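Local coordinates for spore coat polysaccharide biosynthesis protein SpsE (Bacillus subtilis, PDB 1VLI) that probably acts as an N-acylneuraminate-9-phosphate synthase of the NeuB family, serving the biosynthesis of spore coat polysaccharide, at residues 32-37 and 60-65; 189-194 and 242-247. One frame throughout, in Å; residues are numbered along the deposited sequence.

Interaction 1: residues 32-37 and 60-65; sequences IAEAGI and AVKFQM
Ala-33 and Lys-62 anchor a parallel strand pairing: Ala-33 N donates to Ala-60 O (2.9 Å), and Lys-62 N returns a bond to Ala-33 O (2.8 Å). A beta bulge follows, where successive N-H groups of Ala-35 and Gly-36 converge on Lys-62 O, at 2.7 and 3.3 Å. Past it, Gln-64 N reaches Gly-36 O, and one water donates to Gly-36 O and Gln-64 O. Among charged groups, Lys-62 sets out with CG anti to its backbone N (chi1 165°), then bends at each later torsion, so that NZ meets Glu-34 OE2 at 3.4 Å in a weak salt bridge; its stronger partner is Glu-246. Glu-34 OE1 lies 3.4 Å from Lys-62 CG, the two chains crossing obliquely. An alanine in place of Glu-34 would probably leave the lysine ammonium with one carboxylate fewer and open a gap beside its CG. Ile-32 CG2 touches Lys-62 CB (4.0 Å) on the face that carries Glu-34; at the bulge Ala-35 CB makes a CH-pi contact over one face of the Phe-63 ring, 3.9 Å from its centroid. Helix 43-56 links the strands as a beta-alpha-beta unit and packs on Ala-33 and Phe-63; strands 244-248 and 116-118 flank the pair.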
ATOM      1  N   ILE A  32      -2.728 -11.570  -4.875  1.00 52.10           N
ATOM      2  CA  ILE A  32      -1.407 -10.931  -4.931  1.00 49.60           C
ATOM      3  C   ILE A  32      -0.455 -11.657  -3.990  1.00 53.63           C
ATOM      4  O   ILE A  32      -0.638 -11.627  -2.764  1.00 50.97           O
ATOM      5  CB  ILE A  32      -1.531  -9.499  -4.527  1.00 46.40           C
ATOM      6  CG1 ILE A  32      -2.597  -8.787  -5.363  1.00 57.91           C
ATOM      7  CG2 ILE A  32      -0.228  -8.738  -4.631  1.00 32.96           C
ATOM      8  CD1 ILE A  32      -3.035  -7.415  -4.733  1.00 47.88           C
ATOM      9  N   ALA A  33       0.548 -12.337  -4.560  1.00 52.17           N
ATOM     10  CA  ALA A  33       1.600 -12.895  -3.722  1.00 52.79           C
ATOM     11  C   ALA A  33       2.661 -11.831  -3.477  1.00 56.39           C
ATOM     12  O   ALA A  33       3.235 -11.291  -4.423  1.00 61.94           O
ATOM     13  CB  ALA A  33       2.181 -14.112  -4.348  1.00 53.68           C
ATOM     14  N   GLU A  34       2.917 -11.530  -2.208  1.00 57.63           N
ATOM     15  CA  GLU A  34       3.764 -10.411  -1.813  1.00 59.96           C
ATOM     16  C   GLU A  34       5.159 -10.944  -1.412  1.00 61.21           C
ATOM     17  O   GLU A  34       5.352 -11.542  -0.336  1.00 59.16           O
ATOM     18  CB  GLU A  34       3.013  -9.560  -0.745  1.00 64.57           C
ATOM     19  CG  GLU A  34       3.783  -8.885   0.388  1.00 71.06           C
ATOM     20  CD  GLU A  34       4.448  -7.580  -0.003  1.00 86.71           C
ATOM     21  OE1 GLU A  34       5.082  -7.498  -1.086  1.00 91.21           O
ATOM     22  OE2 GLU A  34       4.357  -6.637   0.807  1.00 90.86           O
ATOM     23  N   ALA A  35       6.108 -10.779  -2.350  1.00 62.23           N
ATOM     24  CA  ALA A  35       7.488 -11.268  -2.225  1.00 59.59           C
ATOM     25  C   ALA A  35       8.361 -10.347  -1.372  1.00 59.40           C
ATOM     26  O   ALA A  35       9.310 -10.813  -0.731  1.00 59.11           O
ATOM     27  CB  ALA A  35       8.113 -11.485  -3.614  1.00 58.94           C
ATOM     28  N   GLY A  36       8.037  -9.050  -1.361  1.00 59.23           N
ATOM     29  CA  GLY A  36       8.720  -8.077  -0.519  1.00 58.96           C
ATOM     30  C   GLY A  36      10.188  -7.928  -0.887  1.00 61.49           C
ATOM     31  O   GLY A  36      10.516  -7.471  -1.988  1.00 61.84           O
ATOM     32  N   ILE A  37      11.064  -8.299   0.053  1.00 61.66           N
ATOM     33  CA  ILE A  37      12.511  -8.347  -0.169  1.00 61.42           C
ATOM     34  C   ILE A  37      13.079  -9.756   0.022  1.00 58.90           C
ATOM     35  O   ILE A  37      14.285  -9.932   0.095  1.00 57.56           O
ATOM     36  CB  ILE A  37      13.279  -7.319   0.716  1.00 59.44           C
ATOM     37  CG1 ILE A  37      13.149  -7.621   2.212  1.00 64.93           C
ATOM     38  CG2 ILE A  37      12.870  -5.897   0.396  1.00 61.30           C
ATOM     39  CD1 ILE A  37      14.147  -6.790   3.079  1.00 65.47           C
ATOM     40  N   ALA A  60      -0.825 -12.195  -9.301  1.00 53.22           N
ATOM     41  CA  ALA A  60       0.110 -11.086  -9.282  1.00 53.48           C
ATOM     42  C   ALA A  60       1.224 -11.474  -8.348  1.00 53.42           C
ATOM     43  O   ALA A  60       1.017 -12.285  -7.428  1.00 53.33           O
ATOM     44  CB  ALA A  60      -0.587  -9.796  -8.759  1.00 47.82           C
ATOM     45  N   VAL A  61       2.396 -10.891  -8.572  1.00 50.58           N
ATOM     46  CA  VAL A  61       3.510 -11.063  -7.659  1.00 51.13           C
ATOM     47  C   VAL A  61       4.025  -9.679  -7.397  1.00 53.04           C
ATOM     48  O   VAL A  61       4.185  -8.874  -8.327  1.00 56.11           O
ATOM     49  CB  VAL A  61       4.622 -11.984  -8.237  1.00 52.82           C
ATOM     50  CG1 VAL A  61       5.227 -11.356  -9.489  1.00 52.31           C
ATOM     51  CG2 VAL A  61       5.711 -12.279  -7.169  1.00 44.94           C
ATOM     52  N   LYS A  62       4.247  -9.378  -6.121  1.00 55.07           N
ATOM     53  CA  LYS A  62       4.597  -8.035  -5.722  1.00 52.79           C
ATOM     54  C   LYS A  62       5.987  -7.952  -5.069  1.00 53.90           C
ATOM     55  O   LYS A  62       6.256  -8.689  -4.097  1.00 52.89           O
ATOM     56  CB  LYS A  62       3.523  -7.499  -4.789  1.00 53.83           C
ATOM     57  CG  LYS A  62       3.999  -6.266  -4.053  1.00 51.28           C
ATOM     58  CD  LYS A  62       3.020  -5.174  -4.155  1.00 53.89           C
ATOM     59  CE  LYS A  62       2.060  -5.233  -2.941  1.00 62.62           C
ATOM     60  NZ  LYS A  62       2.770  -4.953  -1.668  1.00 57.28           N
ATOM     61  N   PHE A  63       6.837  -7.049  -5.600  1.00 52.22           N
ATOM     62  CA  PHE A  63       8.196  -6.771  -5.097  1.00 51.89           C
ATOM     63  C   PHE A  63       8.347  -5.331  -4.609  1.00 54.89           C
ATOM     64  O   PHE A  63       7.766  -4.404  -5.186  1.00 56.62           O
ATOM     65  CB  PHE A  63       9.247  -7.016  -6.195  1.00 54.57           C
ATOM     66  CG  PHE A  63       9.478  -8.485  -6.494  1.00 54.37           C
ATOM     67  CD1 PHE A  63      10.412  -9.222  -5.761  1.00 49.71           C
ATOM     68  CD2 PHE A  63       8.749  -9.130  -7.481  1.00 47.11           C
ATOM     69  CE1 PHE A  63      10.605 -10.567  -5.996  1.00 49.30           C
ATOM     70  CE2 PHE A  63       8.942 -10.501  -7.731  1.00 49.16           C
ATOM     71  CZ  PHE A  63       9.869 -11.216  -6.979  1.00 50.95           C
ATOM     72  N   GLN A  64       9.131  -5.135  -3.550  1.00 55.93           N
ATOM     73  CA  GLN A  64       9.536  -3.787  -3.139  1.00 57.72           C
ATOM     74  C   GLN A  64      10.602  -3.234  -4.075  1.00 58.68           C
ATOM     75  O   GLN A  64      11.644  -3.869  -4.292  1.00 59.73           O
ATOM     76  CB  GLN A  64      10.096  -3.800  -1.731  1.00 57.73           C
ATOM     77  CG  GLN A  64       9.969  -2.473  -0.997  1.00 64.80           C
ATOM     78  CD  GLN A  64      10.560  -2.538   0.409  1.00 63.65           C
ATOM     79  OE1 GLN A  64      11.550  -1.877   0.696  1.00 62.78           O
ATOM     80  NE2 GLN A  64       9.959  -3.342   1.272  1.00 75.18           N
HETATM   81  N   MSE A  65      10.343  -2.059  -4.634  1.00 59.10           N
HETATM   82  CA  MSE A  65      11.323  -1.425  -5.500  1.00 63.16           C
HETATM   83  C   MSE A  65      12.093  -0.304  -4.839  1.00 60.91           C
HETATM   84  O   MSE A  65      13.247  -0.077  -5.170  1.00 59.65           O
HETATM   85  CB  MSE A  65      10.678  -0.931  -6.777  1.00 60.25           C
HETATM   86  CG  MSE A  65      10.435  -2.060  -7.755  1.00 67.79           C
HETATM   87 SE   MSE A  65       9.791  -1.388  -9.477  1.00 76.42          SE
HETATM   88  CE  MSE A  65      11.226  -0.181  -9.891  1.00 50.37           C
TER
HETATM   89  O   HOH W   1      12.592  -6.306  -3.400  1.00 57.65           O

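Interaction 2: residues 189-194 and 242-247; sequences AIMHCV and AKLIEK
Met-191, a selenomethionine, starts with CG anti to its carbonyl carbon (chi1 -49°) and bends again at chi2 and chi3, which swings SE and CE across to Leu-244 and Glu-246. Leu-244 also carries its CG anti to the carbonyl carbon, spreading its two methyls before the other strand. SE rests against Leu-244 CD2 at 4.0 Å and against Leu-244 CB at 4.1 Å, the two side chains crossing at about a right angle. CE lies 3.9 Å from Glu-246 CB, likewise across that chain. Ala-189 CB adds a smaller contact with Leu-244 CD1 at 4.1 Å. No hydrogen bond joins the segments, whose axes approach to 8.6 Å, because strand 220-225 runs between them in the sheet. The side chains therefore meet inside the curve of the parallel strands, in keeping with the TIM-barrel fold of the NeuB family, whereas Ile-245 turns away onto helix 232-239. Met-191 also packs on Ser-224 of the intervening strand and on Ile-162 and Ser-164 of strand 161-164. Glu-246 runs extended beyond CG past the Met-191 methyl; its carboxylate is hydrogen-bonded to Ser-224 through OE1.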
ATOM      1  N   ALA A 189      -9.317   0.309  -5.746  1.00 53.44           N
ATOM      2  CA  ALA A 189      -9.510  -0.844  -4.847  1.00 53.05           C
ATOM      3  C   ALA A 189      -8.976  -0.420  -3.483  1.00 54.79           C
ATOM      4  O   ALA A 189      -7.917   0.223  -3.402  1.00 54.97           O
ATOM      5  CB  ALA A 189      -8.784  -2.086  -5.336  1.00 46.77           C
ATOM      6  N   ILE A 190      -9.694  -0.790  -2.428  1.00 53.10           N
ATOM      7  CA  ILE A 190      -9.377  -0.341  -1.060  1.00 52.99           C
ATOM      8  C   ILE A 190      -9.099  -1.601  -0.255  1.00 52.64           C
ATOM      9  O   ILE A 190      -9.962  -2.454  -0.179  1.00 50.77           O
ATOM     10  CB  ILE A 190     -10.599   0.407  -0.459  1.00 54.36           C
ATOM     11  CG1 ILE A 190     -11.001   1.591  -1.358  1.00 56.69           C
ATOM     12  CG2 ILE A 190     -10.313   0.873   0.980  1.00 49.47           C
ATOM     13  CD1 ILE A 190     -12.111   2.460  -0.812  1.00 52.37           C
HETATM   14  N   MSE A 191      -7.895  -1.742   0.308  1.00 51.85           N
HETATM   15  CA  MSE A 191      -7.569  -2.939   1.084  1.00 50.98           C
HETATM   16  C   MSE A 191      -7.781  -2.661   2.573  1.00 53.44           C
HETATM   17  O   MSE A 191      -7.294  -1.681   3.090  1.00 57.44           O
HETATM   18  CB  MSE A 191      -6.139  -3.384   0.874  1.00 49.57           C
HETATM   19  CG  MSE A 191      -5.679  -3.497  -0.627  1.00 50.72           C
HETATM   20 SE   MSE A 191      -6.589  -4.932  -1.527  1.00 61.36          SE
HETATM   21  CE  MSE A 191      -5.514  -6.433  -0.890  1.00 66.65           C
ATOM     22  N   HIS A 192      -8.497  -3.533   3.252  1.00 53.62           N
ATOM     23  CA  HIS A 192      -8.482  -3.567   4.706  1.00 57.63           C
ATOM     24  C   HIS A 192      -7.228  -4.289   5.126  1.00 57.69           C
ATOM     25  O   HIS A 192      -6.768  -5.175   4.421  1.00 63.11           O
ATOM     26  CB  HIS A 192      -9.717  -4.304   5.238  1.00 53.74           C
ATOM     27  CG  HIS A 192      -9.672  -4.565   6.709  1.00 57.84           C
ATOM     28  ND1 HIS A 192      -9.433  -3.569   7.636  1.00 53.06           N
ATOM     29  CD2 HIS A 192      -9.845  -5.705   7.416  1.00 56.84           C
ATOM     30  CE1 HIS A 192      -9.476  -4.086   8.849  1.00 55.76           C
ATOM     31  NE2 HIS A 192      -9.732  -5.375   8.744  1.00 61.43           N
ATOM     32  N   CYS A 193      -6.704  -3.959   6.296  1.00 60.18           N
ATOM     33  CA  CYS A 193      -5.367  -4.359   6.625  1.00 59.05           C
ATOM     34  C   CYS A 193      -5.051  -4.066   8.082  1.00 59.83           C
ATOM     35  O   CYS A 193      -5.511  -3.068   8.613  1.00 57.56           O
ATOM     36  CB  CYS A 193      -4.447  -3.515   5.743  1.00 57.33           C
ATOM     37  SG  CYS A 193      -2.744  -3.914   5.965  1.00 73.25           S
ATOM     38  N   VAL A 194      -4.234  -4.907   8.710  1.00 63.60           N
ATOM     39  CA  VAL A 194      -3.684  -4.637  10.056  1.00 68.12           C
ATOM     40  C   VAL A 194      -2.144  -4.477  10.023  1.00 73.61           C
ATOM     41  O   VAL A 194      -1.434  -5.371   9.536  1.00 75.67           O
ATOM     42  CB  VAL A 194      -4.015  -5.784  11.011  1.00 67.76           C
ATOM     43  CG1 VAL A 194      -3.651  -5.417  12.432  1.00 69.07           C
ATOM     44  CG2 VAL A 194      -5.481  -6.172  10.898  1.00 65.81           C
ATOM     45  N   ALA A 242     -14.624 -10.029  -0.003  1.00 52.60           N
ATOM     46  CA  ALA A 242     -13.328  -9.438  -0.457  1.00 49.89           C
ATOM     47  C   ALA A 242     -13.058  -9.848  -1.911  1.00 48.90           C
ATOM     48  O   ALA A 242     -13.324 -10.970  -2.273  1.00 47.33           O
ATOM     49  CB  ALA A 242     -12.172  -9.926   0.436  1.00 45.27           C
ATOM     50  N   LYS A 243     -12.550  -8.953  -2.745  1.00 51.01           N
ATOM     51  CA  LYS A 243     -12.300  -9.315  -4.162  1.00 54.62           C
ATOM     52  C   LYS A 243     -10.807  -9.330  -4.578  1.00 55.63           C
ATOM     53  O   LYS A 243     -10.470  -9.639  -5.736  1.00 57.06           O
ATOM     54  CB  LYS A 243     -13.122  -8.414  -5.095  1.00 56.46           C
ATOM     55  CG  LYS A 243     -14.622  -8.379  -4.797  1.00 54.43           C
ATOM     56  CD  LYS A 243     -15.260  -9.755  -4.977  1.00 59.00           C
ATOM     57  CE  LYS A 243     -15.193 -10.254  -6.418  1.00 56.48           C
ATOM     58  NZ  LYS A 243     -16.049 -11.477  -6.622  1.00 56.29           N
ATOM     59  N   LEU A 244      -9.946  -8.956  -3.630  1.00 53.29           N
ATOM     60  CA  LEU A 244      -8.516  -9.157  -3.705  1.00 53.60           C
ATOM     61  C   LEU A 244      -8.011  -9.581  -2.343  1.00 57.18           C
ATOM     62  O   LEU A 244      -8.584  -9.199  -1.286  1.00 58.20           O
ATOM     63  CB  LEU A 244      -7.768  -7.894  -4.106  1.00 53.39           C
ATOM     64  CG  LEU A 244      -8.281  -6.842  -5.092  1.00 45.43           C
ATOM     65  CD1 LEU A 244      -9.406  -6.019  -4.423  1.00 57.42           C
ATOM     66  CD2 LEU A 244      -7.121  -5.964  -5.356  1.00 39.93           C
ATOM     67  N   ILE A 245      -6.949 -10.395  -2.382  1.00 56.27           N
ATOM     68  CA  ILE A 245      -6.257 -10.901  -1.191  1.00 54.06           C
ATOM     69  C   ILE A 245      -4.789 -10.709  -1.437  1.00 56.37           C
ATOM     70  O   ILE A 245      -4.288 -11.083  -2.503  1.00 59.21           O
ATOM     71  CB  ILE A 245      -6.530 -12.418  -0.947  1.00 51.34           C
ATOM     72  CG1 ILE A 245      -8.010 -12.733  -0.749  1.00 53.03           C
ATOM     73  CG2 ILE A 245      -5.713 -12.975   0.238  1.00 49.15           C
ATOM     74  CD1 ILE A 245      -8.701 -12.005   0.537  1.00 39.05           C
ATOM     75  N   GLU A 246      -4.098 -10.151  -0.454  1.00 55.75           N
ATOM     76  CA  GLU A 246      -2.648 -10.036  -0.496  1.00 59.72           C
ATOM     77  C   GLU A 246      -2.084 -10.851   0.687  1.00 58.91           C
ATOM     78  O   GLU A 246      -2.575 -10.727   1.830  1.00 51.64           O
ATOM     79  CB  GLU A 246      -2.270  -8.568  -0.383  1.00 59.64           C
ATOM     80  CG  GLU A 246      -0.845  -8.199  -0.752  1.00 66.99           C
ATOM     81  CD  GLU A 246      -0.551  -6.721  -0.500  1.00 68.13           C
ATOM     82  OE1 GLU A 246      -1.498  -5.936  -0.214  1.00 77.44           O
ATOM     83  OE2 GLU A 246       0.639  -6.335  -0.575  1.00 87.88           O
ATOM     84  N   LYS A 247      -1.098 -11.716   0.403  1.00 55.98           N
ATOM     85  CA  LYS A 247      -0.391 -12.478   1.443  1.00 56.32           C
ATOM     86  C   LYS A 247       1.098 -12.526   1.131  1.00 58.91           C
ATOM     87  O   LYS A 247       1.472 -12.679  -0.049  1.00 57.21           O
ATOM     88  CB  LYS A 247      -0.941 -13.908   1.510  1.00 56.98           C
ATOM     89  CG  LYS A 247      -0.572 -14.721   2.760  1.00 55.73           C
ATOM     90  CD  LYS A 247      -1.584 -14.587   3.870  1.00 54.14           C
ATOM     91  CE  LYS A 247      -1.495 -15.764   4.841  1.00 57.64           C
ATOM     92  NZ  LYS A 247      -2.372 -15.539   6.033  1.00 54.54           N
TER

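Interactions 1 and 2 have centres about 14 Å apart and meet where strands 30-36 and 244-248 lie side by side in the barrel sheet. The Lys-62 NZ to Glu-246 OE2 salt bridge, 2.8 Å long, ties them together, and Glu-34 N probably donates to Lys-247 O at 2.8 Å. Alongside them, Ile-32 CG2 packs on Glu-246 CG at 4.0 Å. The zinc ion, bound by His-226 and His-248, lies about 4 Å from the Glu-34 side chain and about 5 Å from that of Glu-246. Lys-62 NZ is shared by the two carboxylates, tightly with Glu-246 and weakly with Glu-34, which meet it at roughly a right angle, so one ammonium joins both contacts next to the metal.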